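Local structure of putative phosphatase (Bacteroides thetaiotaomicron, 3KYA) at residues A[166-169]-A[170-173]. The protein is a putative phosphatase of unconfirmed activity that binds zinc ions and joins an IPT/TIG domain to a beta-propeller-like domain. Numbering follows the deposited sequence. Where two conformers were deposited one is given.
Sequences LIDL and KNRM. With ZN (zinc ion), chain X.
The Asn171 amide sits over one face of the Asp168 carboxylate, ND2 lying 3.1 Å from CG almost straight above it and the two planes 44° apart. That holds for one of two Asn171 conformers, and its ND2 bond to Asp168 O is weak. Around the carboxylate's rim the oxygens divide the work. OD2 binds zinc at 2.0 Å; His153 and four waters complete six ligands. Lys170 N donates to OD1 from 3.1 Å, roughly in line with the C-O bond, and a weak bond comes from Asn171 N, on the amide's side of the plane. OD1 also accepts from a zinc-bound water, so the metal grips the group twice, directly and through solvent. With CG anti to the backbone N (chi1 -167°), the carboxylate reaches both metal and turn. All this happens at a beta hairpin joining strands 161-168 and 173-178, in what looks like one blade of a six-bladed propeller. Asp168 N donates to Met173 O at 3.0 Å. Asp168 O receives both Arg172 N and Met173 N through weak bonds, so two residues stand opposite one in a G1 beta bulge, Arg172 with a positive phi (56°). Its guanidinium forms a salt bridge with Asp128.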
loop_
_atom_site.group_PDB
_atom_site.type_symbol
_atom_site.label_atom_id
_atom_site.label_comp_id
_atom_site.label_asym_id
_atom_site.label_seq_id
_atom_site.Cartn_x
_atom_site.Cartn_y
_atom_site.Cartn_z
ATOM N N LEU A 166 3.654 31.754 20.988
ATOM C CA LEU A 166 3.286 30.610 21.791
ATOM C C LEU A 166 1.810 30.303 21.574
ATOM O O LEU A 166 0.945 31.142 21.866
ATOM C CB LEU A 166 3.508 30.898 23.279
ATOM C CG LEU A 166 2.986 29.832 24.245
ATOM C CD1 LEU A 166 3.611 28.453 23.987
ATOM C CD2 LEU A 166 3.222 30.276 25.691
ATOM N N ILE A 167 1.547 29.098 21.070
ATOM C CA ILE A 167 0.202 28.553 20.919
ATOM C C ILE A 167 0.035 27.691 22.185
ATOM O O ILE A 167 0.595 26.588 22.262
ATOM C CB ILE A 167 0.081 27.705 19.624
ATOM C CG1 ILE A 167 0.443 28.546 18.384
ATOM C CG2 ILE A 167 -1.305 27.055 19.509
ATOM C CD1 ILE A 167 0.850 27.694 17.115
ATOM N N ASP A 168 -0.693 28.203 23.188
ATOM C CA ASP A 168 -0.845 27.506 24.476
ATOM C C ASP A 168 -2.116 26.671 24.408
ATOM O O ASP A 168 -3.229 27.182 24.482
ATOM C CB ASP A 168 -0.850 28.493 25.659
ATOM C CG ASP A 168 -0.694 27.804 27.019
ATOM O OD1 ASP A 168 -1.242 26.697 27.190
ATOM O OD2 ASP A 168 -0.037 28.377 27.933
ATOM N N LEU A 169 -1.928 25.369 24.229
ATOM C CA LEU A 169 -3.028 24.432 24.017
ATOM C C LEU A 169 -3.875 24.204 25.264
ATOM O O LEU A 169 -5.025 23.765 25.163
ATOM C CB LEU A 169 -2.461 23.099 23.510
ATOM C CG LEU A 169 -1.654 23.208 22.213
ATOM C CD1 LEU A 169 -0.934 21.896 21.865
ATOM C CD2 LEU A 169 -2.556 23.671 21.056
ATOM N N LYS A 170 -3.316 24.479 26.437
ATOM C CA LYS A 170 -4.047 24.292 27.690
ATOM C C LYS A 170 -5.025 25.435 27.947
ATOM O O LYS A 170 -6.205 25.181 28.213
ATOM C CB LYS A 170 -3.093 24.158 28.890
ATOM C CG LYS A 170 -3.801 23.920 30.244
ATOM C CD LYS A 170 -2.810 24.031 31.404
ATOM C CE LYS A 170 -3.469 23.803 32.748
ATOM N NZ LYS A 170 -4.511 24.818 33.089
ATOM N N ASN A 171 -4.548 26.678 27.886
ATOM C CA ASN A 171 -5.454 27.813 28.144
ATOM C C ASN A 171 -6.078 28.371 26.858
ATOM O O ASN A 171 -6.886 29.292 26.921
ATOM C CB ASN A 171 -4.810 28.915 29.016
ATOM C CG ASN A 171 -3.706 29.676 28.313
ATOM O OD1 ASN A 171 -3.154 30.635 28.867
ATOM N ND2 ASN A 171 -3.377 29.266 27.110
ATOM N N ARG A 172 -5.726 27.786 25.707
ATOM C CA ARG A 172 -6.300 28.156 24.416
ATOM C C ARG A 172 -6.119 29.653 24.132
ATOM O O ARG A 172 -7.078 30.377 23.855
ATOM C CB ARG A 172 -7.772 27.716 24.340
ATOM C CG ARG A 172 -7.913 26.189 24.471
ATOM C CD ARG A 172 -9.335 25.688 24.416
ATOM N NE ARG A 172 -10.066 26.127 23.221
ATOM C CZ ARG A 172 -10.030 25.542 22.026
ATOM N NH1 ARG A 172 -9.247 24.487 21.790
ATOM N NH2 ARG A 172 -10.765 26.048 21.040
HETATM N N MSE A 173 -4.863 30.084 24.232
HETATM C CA MSE A 173 -4.454 31.467 24.054
HETATM C C MSE A 173 -3.223 31.541 23.186
HETATM O O MSE A 173 -2.316 30.725 23.340
HETATM C CB MSE A 173 -4.073 32.075 25.413
HETATM C CG MSE A 173 -5.173 32.195 26.453
HETATM SE SE MSE A 173 -6.435 33.588 25.981
HETATM C CE MSE A 173 -5.181 35.001 25.656
HETATM ZN ZN ZN X . 1.015 27.706 29.552
HETATM O O HOH W 1 -0.191 31.051 27.637
HETATM O O HOH W 2 -0.155 26.252 29.688
HETATM O O HOH W 3 1.854 27.028 31.443
HETATM O O HOH W 4 1.732 29.443 29.715
HETATM O O HOH W 5 -0.293 29.020 30.904
#